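Local structure of extracellular solute-binding protein family 5 (Brucella melitensis, 4ONY) at residues Q566-P577 with S583-T593. The protein probably binds peptides or related solutes in the periplasm and delivers them to an ABC transporter for uptake. Numbering follows the deposited sequence. Where two conformers were deposited one is given.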
loop_
_atom_site.group_PDB
_atom_site.type_symbol
_atom_site.label_atom_id
_atom_site.label_comp_id
_atom_site.label_asym_id
_atom_site.label_seq_id
_atom_site.Cartn_x
_atom_site.Cartn_y
_atom_site.Cartn_z
ATOM N N GLN A 566 7.227 -11.475 4.772
ATOM C CA GLN A 566 6.793 -10.666 5.892
ATOM C C GLN A 566 7.305 -11.394 7.138
ATOM O O GLN A 566 7.304 -12.639 7.194
ATOM C CB GLN A 566 5.279 -10.641 6.007
ATOM C CG GLN A 566 4.511 -10.089 4.804
ATOM C CD GLN A 566 2.996 -10.094 5.069
ATOM O OE1 GLN A 566 2.397 -11.147 5.296
ATOM N NE2 GLN A 566 2.376 -8.894 5.051
ATOM N N TRP A 567 7.696 -10.610 8.122
ATOM C CA TRP A 567 8.292 -11.139 9.313
ATOM C C TRP A 567 7.553 -10.663 10.514
ATOM O O TRP A 567 7.449 -9.452 10.719
ATOM C CB TRP A 567 9.745 -10.618 9.403
ATOM C CG TRP A 567 10.726 -11.117 8.403
ATOM C CD1 TRP A 567 10.728 -12.323 7.765
ATOM C CD2 TRP A 567 11.918 -10.465 8.025
ATOM N NE1 TRP A 567 11.818 -12.433 6.963
ATOM C CE2 TRP A 567 12.592 -11.317 7.121
ATOM C CE3 TRP A 567 12.487 -9.257 8.364
ATOM C CZ2 TRP A 567 13.832 -10.996 6.570
ATOM C CZ3 TRP A 567 13.716 -8.901 7.768
ATOM C CH2 TRP A 567 14.368 -9.768 6.887
ATOM N N VAL A 568 7.103 -11.599 11.343
ATOM C CA VAL A 568 6.477 -11.280 12.635
ATOM C C VAL A 568 7.000 -12.232 13.704
ATOM O O VAL A 568 6.870 -13.457 13.584
ATOM C CB VAL A 568 4.929 -11.393 12.606
ATOM C CG1 VAL A 568 4.359 -10.952 13.938
ATOM C CG2 VAL A 568 4.321 -10.555 11.477
ATOM N N ALA A 569 7.647 -11.683 14.729
ATOM C CA ALA A 569 8.091 -12.484 15.858
ATOM C C ALA A 569 6.965 -12.437 16.866
ATOM O O ALA A 569 6.290 -11.412 16.977
ATOM C CB ALA A 569 9.377 -11.944 16.464
ATOM N N ARG A 570 6.696 -13.548 17.524
ATOM C CA ARG A 570 5.586 -13.606 18.460
ATOM C C ARG A 570 5.899 -14.508 19.650
ATOM O O ARG A 570 6.543 -15.564 19.494
ATOM C CB ARG A 570 4.310 -14.081 17.763
ATOM C CG ARG A 570 4.296 -15.544 17.351
ATOM C CD ARG A 570 3.006 -15.980 16.616
ATOM N NE ARG A 570 3.323 -17.143 15.809
ATOM C CZ ARG A 570 3.341 -18.402 16.247
ATOM N NH1 ARG A 570 2.948 -18.755 17.472
ATOM N NH2 ARG A 570 3.711 -19.347 15.407
ATOM N N TRP A 571 5.446 -14.092 20.829
ATOM C CA TRP A 571 5.364 -15.021 21.969
ATOM C C TRP A 571 4.383 -16.160 21.610
ATOM O O TRP A 571 3.371 -15.951 20.951
ATOM C CB TRP A 571 5.004 -14.298 23.272
ATOM C CG TRP A 571 6.147 -13.398 23.720
ATOM C CD1 TRP A 571 6.347 -12.094 23.365
ATOM C CD2 TRP A 571 7.220 -13.741 24.593
ATOM N NE1 TRP A 571 7.505 -11.615 23.921
ATOM C CE2 TRP A 571 8.058 -12.592 24.697
ATOM C CE3 TRP A 571 7.580 -14.913 25.268
ATOM C CZ2 TRP A 571 9.224 -12.574 25.454
ATOM C CZ3 TRP A 571 8.733 -14.906 26.020
ATOM C CH2 TRP A 571 9.565 -13.737 26.116
ATOM N N ASP A 572 4.706 -17.359 22.054
ATOM C CA ASP A 572 3.961 -18.531 21.628
ATOM C C ASP A 572 2.544 -18.646 22.230
ATOM O O ASP A 572 1.804 -19.507 21.847
ATOM C CB ASP A 572 4.783 -19.812 21.868
ATOM C CG ASP A 572 4.931 -20.155 23.297
ATOM O OD1 ASP A 572 4.473 -19.438 24.204
ATOM O OD2 ASP A 572 5.524 -21.196 23.531
ATOM N N ARG A 573 2.188 -17.759 23.153
ATOM C CA ARG A 573 0.819 -17.594 23.602
ATOM C C ARG A 573 -0.096 -16.940 22.551
ATOM O O ARG A 573 -1.308 -16.846 22.743
ATOM C CB ARG A 573 0.789 -16.764 24.871
ATOM C CG ARG A 573 1.280 -15.341 24.659
ATOM C CD ARG A 573 1.439 -14.644 25.986
ATOM N NE ARG A 573 2.036 -13.312 25.839
ATOM C CZ ARG A 573 3.210 -12.951 26.330
ATOM N NH1 ARG A 573 3.975 -13.813 26.966
ATOM N NH2 ARG A 573 3.628 -11.728 26.143
ATOM N N ILE A 574 0.481 -16.481 21.447
ATOM C CA ILE A 574 -0.289 -15.957 20.338
ATOM C C ILE A 574 -0.228 -16.927 19.179
ATOM O O ILE A 574 0.882 -17.325 18.804
ATOM C CB ILE A 574 0.304 -14.624 19.845
ATOM C CG1 ILE A 574 0.367 -13.598 20.993
ATOM C CG2 ILE A 574 -0.508 -14.070 18.680
ATOM C CD1 ILE A 574 -0.947 -13.294 21.643
ATOM N N GLU A 575 -1.396 -17.277 18.589
ATOM C CA GLU A 575 -1.452 -18.173 17.434
ATOM C C GLU A 575 -2.217 -17.571 16.260
ATOM O O GLU A 575 -2.896 -16.539 16.405
ATOM C CB GLU A 575 -2.055 -19.501 17.866
ATOM C CG GLU A 575 -1.164 -20.183 18.903
ATOM C CD GLU A 575 -1.656 -21.567 19.287
ATOM O OE1 GLU A 575 -2.807 -21.906 18.948
ATOM O OE2 GLU A 575 -0.894 -22.327 19.906
ATOM N N HIS A 576 -2.100 -18.205 15.115
ATOM C CA HIS A 576 -2.766 -17.740 13.894
ATOM C C HIS A 576 -3.168 -18.919 13.027
ATOM O O HIS A 576 -2.643 -20.029 13.206
ATOM C CB HIS A 576 -1.867 -16.779 13.110
ATOM C CG HIS A 576 -0.575 -17.387 12.684
ATOM N ND1 HIS A 576 -0.481 -18.338 11.682
ATOM C CD2 HIS A 576 0.687 -17.184 13.131
ATOM C CE1 HIS A 576 0.776 -18.699 11.537
ATOM N NE2 HIS A 576 1.504 -18.003 12.391
ATOM N N PRO A 577 -4.099 -18.691 12.093
ATOM C CA PRO A 577 -4.452 -19.788 11.198
ATOM C C PRO A 577 -3.273 -20.264 10.372
ATOM O O PRO A 577 -2.381 -19.478 10.066
ATOM C CB PRO A 577 -5.520 -19.187 10.282
ATOM C CG PRO A 577 -6.021 -17.984 10.965
ATOM C CD PRO A 577 -4.887 -17.486 11.815
ATOM N N SER A 583 -3.333 -11.137 0.946
ATOM C CA SER A 583 -2.779 -9.897 1.502
ATOM C C SER A 583 -1.706 -10.100 2.563
ATOM O O SER A 583 -1.147 -9.136 3.053
ATOM C CB SER A 583 -3.853 -8.994 2.064
ATOM O OG SER A 583 -4.769 -8.546 1.082
ATOM N N GLY A 584 -1.385 -11.342 2.895
ATOM C CA GLY A 584 -0.370 -11.600 3.889
ATOM C C GLY A 584 -1.029 -11.827 5.241
ATOM O O GLY A 584 -2.241 -12.050 5.308
ATOM N N TYR A 585 -0.246 -11.814 6.315
ATOM C CA TYR A 585 -0.795 -12.171 7.626
ATOM C C TYR A 585 -1.908 -11.181 7.988
ATOM O O TYR A 585 -1.836 -10.009 7.631
ATOM C CB TYR A 585 0.307 -12.231 8.734
ATOM C CG TYR A 585 0.926 -10.847 9.024
ATOM C CD1 TYR A 585 0.328 -9.972 9.906
ATOM C CD2 TYR A 585 2.070 -10.447 8.364
ATOM C CE1 TYR A 585 0.853 -8.693 10.125
ATOM C CE2 TYR A 585 2.631 -9.197 8.564
ATOM C CZ TYR A 585 2.006 -8.309 9.431
ATOM O OH TYR A 585 2.543 -7.078 9.637
ATOM N N GLN A 586 -2.886 -11.639 8.771
ATOM C CA GLN A 586 -4.011 -10.809 9.174
ATOM C C GLN A 586 -4.230 -10.916 10.691
ATOM O O GLN A 586 -4.820 -11.870 11.178
ATOM C CB GLN A 586 -5.256 -11.309 8.449
ATOM C CG GLN A 586 -5.197 -11.213 6.962
ATOM C CD GLN A 586 -5.113 -9.796 6.527
ATOM O OE1 GLN A 586 -5.910 -8.971 6.957
ATOM N NE2 GLN A 586 -4.136 -9.481 5.677
ATOM N N LEU A 587 -3.712 -9.934 11.422
ATOM C CA LEU A 587 -3.784 -9.926 12.870
ATOM C C LEU A 587 -5.180 -10.114 13.427
ATOM O O LEU A 587 -5.335 -10.745 14.486
ATOM C CB LEU A 587 -3.194 -8.639 13.449
ATOM C CG LEU A 587 -1.714 -8.405 13.200
ATOM C CD1 LEU A 587 -1.261 -7.215 14.024
ATOM C CD2 LEU A 587 -0.898 -9.657 13.576
ATOM N N PRO A 588 -6.224 -9.543 12.759
ATOM C CA PRO A 588 -7.573 -9.719 13.291
ATOM C C PRO A 588 -8.067 -11.183 13.322
ATOM O O PRO A 588 -9.063 -11.454 13.968
ATOM C CB PRO A 588 -8.447 -8.897 12.331
ATOM C CG PRO A 588 -7.532 -7.856 11.808
ATOM C CD PRO A 588 -6.186 -8.530 11.693
ATOM N N ALA A 589 -7.404 -12.086 12.590
ATOM C CA ALA A 589 -7.712 -13.494 12.638
ATOM C C ALA A 589 -6.841 -14.269 13.648
ATOM O O ALA A 589 -7.014 -15.499 13.828
ATOM C CB ALA A 589 -7.537 -14.067 11.257
ATOM N N TRP A 590 -5.907 -13.585 14.319
ATOM C CA TRP A 590 -5.064 -14.259 15.310
ATOM C C TRP A 590 -5.843 -14.412 16.638
ATOM O O TRP A 590 -6.928 -13.792 16.826
ATOM C CB TRP A 590 -3.738 -13.483 15.510
ATOM C CG TRP A 590 -2.850 -13.541 14.264
ATOM C CD1 TRP A 590 -3.260 -13.758 12.993
ATOM C CD2 TRP A 590 -1.436 -13.382 14.209
ATOM N NE1 TRP A 590 -2.191 -13.725 12.133
ATOM C CE2 TRP A 590 -1.056 -13.495 12.855
ATOM C CE3 TRP A 590 -0.450 -13.133 15.165
ATOM C CZ2 TRP A 590 0.262 -13.408 12.443
ATOM C CZ3 TRP A 590 0.866 -13.008 14.754
ATOM C CH2 TRP A 590 1.215 -13.166 13.410
ATOM N N TRP A 591 -5.293 -15.210 17.536
ATOM C CA TRP A 591 -5.931 -15.505 18.830
ATOM C C TRP A 591 -4.902 -15.799 19.909
ATOM O O TRP A 591 -3.680 -15.872 19.658
ATOM C CB TRP A 591 -6.960 -16.656 18.701
ATOM C CG TRP A 591 -6.396 -18.009 18.377
ATOM C CD1 TRP A 591 -5.908 -18.914 19.267
ATOM C CD2 TRP A 591 -6.248 -18.604 17.091
ATOM N NE1 TRP A 591 -5.480 -20.031 18.630
ATOM C CE2 TRP A 591 -5.670 -19.874 17.283
ATOM C CE3 TRP A 591 -6.530 -18.189 15.791
ATOM C CZ2 TRP A 591 -5.411 -20.756 16.218
ATOM C CZ3 TRP A 591 -6.249 -19.067 14.720
ATOM C CH2 TRP A 591 -5.698 -20.322 14.948
ATOM N N HIS A 592 -5.397 -15.914 21.129
ATOM C CA HIS A 592 -4.588 -16.243 22.271
ATOM C C HIS A 592 -4.793 -17.713 22.557
ATOM O O HIS A 592 -5.927 -18.195 22.514
ATOM C CB HIS A 592 -5.029 -15.391 23.452
ATOM C CG HIS A 592 -4.038 -15.350 24.564
ATOM N ND1 HIS A 592 -3.740 -16.445 25.346
ATOM C CD2 HIS A 592 -3.273 -14.342 25.026
ATOM C CE1 HIS A 592 -2.854 -16.104 26.264
ATOM N NE2 HIS A 592 -2.555 -14.834 26.090
ATOM N N THR A 593 -3.711 -18.434 22.862
ATOM C CA THR A 593 -3.832 -19.850 23.192
ATOM C C THR A 593 -4.615 -20.022 24.490
ATOM O O THR A 593 -4.657 -19.128 25.324
ATOM C CB THR A 593 -2.480 -20.549 23.419
ATOM O OG1 THR A 593 -1.750 -19.850 24.431
ATOM C CG2 THR A 593 -1.689 -20.536 22.198
HETATM O O HOH W 1 -0.384 -8.626 5.920
#
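Glu-575 and Trp-591 form the hydrogen-bonded pair of a short two-stranded antiparallel sheet near the C-terminus of this periplasmic solute-binding protein of family 5, an example of backbone pairing combined with aromatic packing. Glu-575 N gives a nearly straight bond to Trp-591 O (2.9 Å), Trp-591 N returns one to Glu-575 O, and Thr-593 N reaches Arg-573 O beyond them. Trp-591 CG stands between its own backbone N and carbonyl carbon (chi1 67°), which brings the indole across to Glu-575, whose CB lies over one face. Trp-591 NE1 makes a weak bond to Glu-575 OE1; farther along the ring, CZ3 packs on Pro-577 CD at 3.6 Å.

The buried Trp-590 points the far end of its six-membered ring at the side chains of strand 566-571. Leu-587 CD2 and His-576 CB cover opposite faces of its indole, whereas Ile-574 CG2 comes in at the edge, 3.6 Å from CE3. Val-568 divides its branches between two rings: CG1, anti to the backbone N (chi1 -176°), meets Trp-590 CH2, and CG2 sits over the face of Tyr-585. Arg-570 stretches past Trp-590 to a salt bridge with Asp-300, which also accepts from His-576 NE2.

At the other end, one water links Gln-566 NE2 with Ser-583 O and Tyr-585 O, while Tyr-585 N donates its hydrogen to a lone pair of Gln-566 OE1 in the carbonyl plane, N to OE1 2.9 Å.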